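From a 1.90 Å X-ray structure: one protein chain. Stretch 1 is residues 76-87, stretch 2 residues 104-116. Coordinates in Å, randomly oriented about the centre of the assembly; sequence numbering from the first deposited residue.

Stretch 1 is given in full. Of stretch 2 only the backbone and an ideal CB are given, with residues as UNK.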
# COMPACT_ATOMS: atom_id res chain seq x y z
N SER A 76 13.64 -15.72 -9.25
CA SER A 76 12.55 -15.26 -8.38
C SER A 76 11.93 -16.39 -7.58
O SER A 76 11.82 -17.49 -8.07
CB SER A 76 11.41 -14.62 -9.21
OG SER A 76 11.81 -13.46 -9.94
N LEU A 77 11.50 -16.06 -6.36
CA LEU A 77 10.74 -16.93 -5.50
C LEU A 77 9.40 -16.22 -5.36
O LEU A 77 9.38 -15.00 -5.04
CB LEU A 77 11.36 -16.98 -4.11
CG LEU A 77 10.60 -17.72 -3.02
CD1 LEU A 77 10.34 -19.15 -3.45
CD2 LEU A 77 11.38 -17.65 -1.68
N VAL A 78 8.30 -16.92 -5.62
CA VAL A 78 6.97 -16.32 -5.49
C VAL A 78 6.22 -17.12 -4.43
O VAL A 78 6.10 -18.33 -4.52
CB VAL A 78 6.24 -16.25 -6.84
CG1 VAL A 78 4.86 -15.62 -6.69
CG2 VAL A 78 7.07 -15.43 -7.85
N ILE A 79 5.76 -16.44 -3.39
CA ILE A 79 5.04 -17.07 -2.31
C ILE A 79 3.59 -16.65 -2.47
O ILE A 79 3.29 -15.44 -2.47
CB ILE A 79 5.55 -16.61 -0.93
CG1 ILE A 79 7.02 -16.99 -0.73
CG2 ILE A 79 4.69 -17.25 0.19
CD1 ILE A 79 7.63 -16.43 0.51
N LEU A 80 2.71 -17.64 -2.64
CA LEU A 80 1.28 -17.39 -2.82
C LEU A 80 0.44 -18.00 -1.69
O LEU A 80 0.87 -18.95 -1.01
CB LEU A 80 0.79 -17.90 -4.19
CG LEU A 80 1.63 -17.43 -5.39
CD1 LEU A 80 2.57 -18.55 -5.91
CD2 LEU A 80 0.72 -16.95 -6.47
N CYS A 81 -0.74 -17.44 -1.49
CA CYS A 81 -1.64 -17.96 -0.47
C CYS A 81 -3.09 -17.79 -0.89
O CYS A 81 -3.47 -16.75 -1.44
CB CYS A 81 -1.40 -17.24 0.85
SG CYS A 81 -2.43 -17.92 2.16
N SER A 82 -3.88 -18.83 -0.64
CA SER A 82 -5.31 -18.86 -0.88
C SER A 82 -5.88 -19.90 0.06
O SER A 82 -5.49 -21.06 -0.02
CB SER A 82 -5.66 -19.27 -2.31
OG SER A 82 -7.08 -19.40 -2.46
N HIS A 83 -6.85 -19.52 0.86
CA HIS A 83 -7.41 -20.46 1.81
C HIS A 83 -8.06 -21.66 1.12
O HIS A 83 -7.67 -22.81 1.31
CB HIS A 83 -8.41 -19.71 2.66
CG HIS A 83 -8.95 -20.53 3.77
ND1 HIS A 83 -8.24 -20.76 4.92
CD2 HIS A 83 -10.11 -21.21 3.89
CE1 HIS A 83 -8.96 -21.53 5.72
NE2 HIS A 83 -10.09 -21.82 5.12
N SER A 84 -9.02 -21.38 0.27
CA SER A 84 -9.71 -22.44 -0.46
C SER A 84 -8.84 -23.04 -1.53
O SER A 84 -9.06 -24.15 -1.96
CB SER A 84 -10.96 -21.88 -1.17
OG SER A 84 -10.65 -20.98 -2.26
N GLY A 85 -7.86 -22.26 -1.99
CA GLY A 85 -7.00 -22.68 -3.09
C GLY A 85 -7.70 -22.52 -4.44
O GLY A 85 -7.17 -22.95 -5.47
N ASN A 86 -8.88 -21.90 -4.44
CA ASN A 86 -9.67 -21.69 -5.66
C ASN A 86 -9.61 -20.25 -6.20
O ASN A 86 -10.02 -20.03 -7.34
CB ASN A 86 -11.16 -22.01 -5.43
CG ASN A 86 -11.46 -23.50 -5.31
OD1 ASN A 86 -10.74 -24.37 -5.82
ND2 ASN A 86 -12.58 -23.80 -4.65
N THR A 87 -9.14 -19.29 -5.40
CA THR A 87 -9.12 -17.89 -5.81
C THR A 87 -8.51 -17.81 -7.20
O THR A 87 -7.30 -18.00 -7.35
CB THR A 87 -8.33 -17.05 -4.86
OG1 THR A 87 -8.70 -17.40 -3.52
CG2 THR A 87 -8.64 -15.59 -5.16
N UNK A 104 7.98 -21.43 -7.16
CA UNK A 104 6.70 -21.10 -6.55
C UNK A 104 6.34 -21.99 -5.39
O UNK A 104 6.48 -23.21 -5.46
CB UNK A 104 5.59 -21.17 -7.60
N UNK A 105 5.85 -21.36 -4.32
CA UNK A 105 5.39 -22.08 -3.16
C UNK A 105 4.04 -21.48 -2.79
O UNK A 105 3.92 -20.27 -2.64
CB UNK A 105 6.39 -22.00 -2.01
N UNK A 106 3.02 -22.33 -2.67
CA UNK A 106 1.70 -21.90 -2.33
C UNK A 106 1.29 -22.44 -0.98
O UNK A 106 1.56 -23.60 -0.67
CB UNK A 106 0.70 -22.33 -3.41
N UNK A 107 0.67 -21.56 -0.18
CA UNK A 107 0.10 -21.92 1.08
C UNK A 107 -1.41 -22.03 0.87
O UNK A 107 -1.99 -21.23 0.12
CB UNK A 107 0.46 -20.91 2.17
N UNK A 108 -2.05 -23.03 1.48
CA UNK A 108 -3.47 -23.19 1.36
C UNK A 108 -3.99 -24.08 2.48
O UNK A 108 -3.22 -24.75 3.15
CB UNK A 108 -3.83 -23.77 -0.01
N UNK A 109 -5.30 -24.05 2.69
CA UNK A 109 -5.94 -24.93 3.64
C UNK A 109 -6.38 -26.21 2.90
O UNK A 109 -6.62 -27.25 3.52
CB UNK A 109 -7.13 -24.23 4.31
N UNK A 110 -6.41 -26.15 1.56
CA UNK A 110 -6.86 -27.29 0.74
C UNK A 110 -5.81 -27.78 -0.25
O UNK A 110 -5.62 -27.18 -1.30
CB UNK A 110 -8.13 -26.91 -0.03
N UNK A 111 -5.08 -28.86 0.11
CA UNK A 111 -4.08 -29.45 -0.78
C UNK A 111 -4.52 -30.05 -2.14
O UNK A 111 -3.65 -30.21 -2.99
CB UNK A 111 -3.38 -30.56 0.01
N UNK A 112 -5.81 -30.33 -2.37
CA UNK A 112 -6.27 -30.87 -3.65
C UNK A 112 -6.80 -29.73 -4.55
O UNK A 112 -7.39 -29.97 -5.60
CB UNK A 112 -7.36 -31.92 -3.42
N UNK A 113 -6.53 -28.49 -4.16
CA UNK A 113 -7.03 -27.32 -4.88
C UNK A 113 -6.26 -26.97 -6.13
O UNK A 113 -5.12 -27.37 -6.29
CB UNK A 113 -7.02 -26.11 -3.95
N UNK A 114 -6.90 -26.21 -7.05
CA UNK A 114 -6.25 -25.68 -8.25
C UNK A 114 -4.93 -24.92 -7.97
O UNK A 114 -3.97 -25.07 -8.72
CB UNK A 114 -7.23 -24.75 -8.97
N UNK A 115 -4.85 -24.14 -6.90
CA UNK A 115 -3.61 -23.42 -6.58
C UNK A 115 -2.50 -24.43 -6.27
O UNK A 115 -1.36 -24.28 -6.74
CB UNK A 115 -3.82 -22.47 -5.40
N UNK A 116 -2.83 -25.45 -5.48
CA UNK A 116 -1.87 -26.47 -5.13
C UNK A 116 -1.39 -27.18 -6.40
O UNK A 116 -0.21 -27.51 -6.52
CB UNK A 116 -2.48 -27.47 -4.14

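Positions 104 to 108 run parallel to the strand of stretch 1, their axes 21° apart; as in any strand, alternate CB atoms fall on the two faces of the shared sheet.

At position 104, CB lies on the face of Val78 and Leu80, 4.3 Å from Leu80 CD1. Beta-branched or other medium-sized residues would suit this extended backbone. The residue is Thr104; its CG2 lies 4.3 Å from Val78 CB, while OG1 is bonded elsewhere in the structure.

Position 105 uses its backbone fully: its N donates to Val78 O (3.0 Å) and its O accepts from Leu80 N (2.9 Å). Its CB shares the other face with Ile79, with Leu77 CD1 5.1 Å from that CB, so an aliphatic residue such as valine, isoleucine or leucine is expected. Ile105 places CG2 3.7 Å from Ile79 CG1 and 4.3 Å from Leu77 CD1, whereas the end of its side chain leads away.

Position 106 returns to the face of Leu80. Its CB is 4.1 Å from Leu80 O, and stretch 1 alone hardly restricts size. Ala106 adds little side-chain contact.

Position 107 donates from N to Leu80 O (2.7 Å) and accepts at O from Ser82 N (3.1 Å). Its CB sits 4.2 Å from Cys81 SG, favouring an apolar side chain of almost any length. Met107, present as selenomethionine, packs CB beside Cys81 SG, and its end leads away.

At position 108, CB is a tight 3.2 Å from Ser82 O, and the carbonyl of His83 is also near. Two carbonyl acceptors so close favour a small side chain able to donate, serine or threonine. Thr108 OG1 lies 2.8 Å from Ser82 O and 3.1 Å from His83 O; its one proton could serve either.

Position 109 leaves the strand, its N donating to His83 O (3.0 Å). CB points toward stretch 1, over a face of the imidazole, where an aromatic or a sizeable apolar residue would fit. Phe109 sets CB 3.7 Å from the His83 ring centroid; the two rings are nearly parallel but slid apart, barely overlapping.

Position 110 has CB 3.5 Å from Ser84 O, with space beyond, so long polar residues are plausible. Lys110 extends through t rotamers beyond chi1.

Positions 111 and 112 lie beyond reach in a type I turn from 110 to 113. A phi of -63° permits proline at 111, and polar residues suit 112: Pro111 and Glu112.

At position 113, CB points toward stretch 1, 3.5 Å from both Ser84 O and Gly85 O, leaving little room; a helix follows, favouring small capping residues such as serine. Ser113 OG donates to Lys110 O (2.7 Å), accepts a weak capping bond from N of position 116 (3.3 Å) and lies 3.5 Å from Gly85 CA, where a CB would clash.

Position 114, phi -52°, suits proline in the first helical turn; Pro114 CD meets Asn86 OD1 at 3.1 Å.

Position 115 donates from N to Gly85 O (3.0 Å), and its CB points toward stretch 1, where Leu80 and Ser82 leave room for an aliphatic residue. Leu115 CD2 reaches Ser82 CB at 3.4 Å.

Position 116 points sideways, unrestricted by stretch 1; any helix-compatible residue suits, and Ala116 is found.

Stretch 2, residues 104-116: TIAMTFKPESPLA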
# COMPACT_ATOMS: atom_id res chain seq x y z
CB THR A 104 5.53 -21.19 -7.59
OG1 THR A 104 5.52 -22.47 -8.22
CG2 THR A 104 5.66 -20.12 -8.64
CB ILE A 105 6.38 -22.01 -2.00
CG1 ILE A 105 5.79 -22.79 -0.81
CG2 ILE A 105 6.67 -20.53 -1.65
CD1 ILE A 105 6.78 -23.22 0.27
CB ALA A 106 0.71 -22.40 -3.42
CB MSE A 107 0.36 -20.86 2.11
CG MSE A 107 1.80 -20.59 2.34
SE MSE A 107 1.95 -19.15 3.63
CE MSE A 107 1.11 -19.96 4.91
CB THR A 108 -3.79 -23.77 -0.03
OG1 THR A 108 -5.20 -23.81 -0.21
CG2 THR A 108 -3.15 -25.20 -0.21
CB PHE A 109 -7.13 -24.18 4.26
CG PHE A 109 -7.90 -24.95 5.30
CD1 PHE A 109 -7.29 -25.31 6.47
CD2 PHE A 109 -9.26 -25.23 5.12
CE1 PHE A 109 -7.99 -25.99 7.46
CE2 PHE A 109 -9.97 -25.90 6.08
CZ PHE A 109 -9.33 -26.29 7.26
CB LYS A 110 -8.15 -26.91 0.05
CG LYS A 110 -9.17 -26.52 1.09
CD LYS A 110 -10.54 -26.52 0.59
CE LYS A 110 -11.47 -26.08 1.68
NZ LYS A 110 -12.84 -26.22 1.23
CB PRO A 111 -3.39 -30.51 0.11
CG PRO A 111 -4.36 -30.80 1.16
CD PRO A 111 -5.04 -29.51 1.44
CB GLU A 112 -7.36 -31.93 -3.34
CG GLU A 112 -6.94 -33.01 -2.28
CD GLU A 112 -8.12 -33.91 -1.68
OE1 GLU A 112 -8.03 -34.28 -0.45
OE2 GLU A 112 -9.13 -34.22 -2.39
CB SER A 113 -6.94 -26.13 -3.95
OG SER A 113 -5.59 -25.84 -3.66
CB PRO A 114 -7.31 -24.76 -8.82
CG PRO A 114 -8.56 -25.38 -8.42
CD PRO A 114 -8.33 -25.90 -7.04
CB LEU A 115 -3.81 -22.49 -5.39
CG LEU A 115 -2.55 -21.77 -4.88
CD1 LEU A 115 -1.79 -20.97 -6.01
CD2 LEU A 115 -2.96 -20.87 -3.74
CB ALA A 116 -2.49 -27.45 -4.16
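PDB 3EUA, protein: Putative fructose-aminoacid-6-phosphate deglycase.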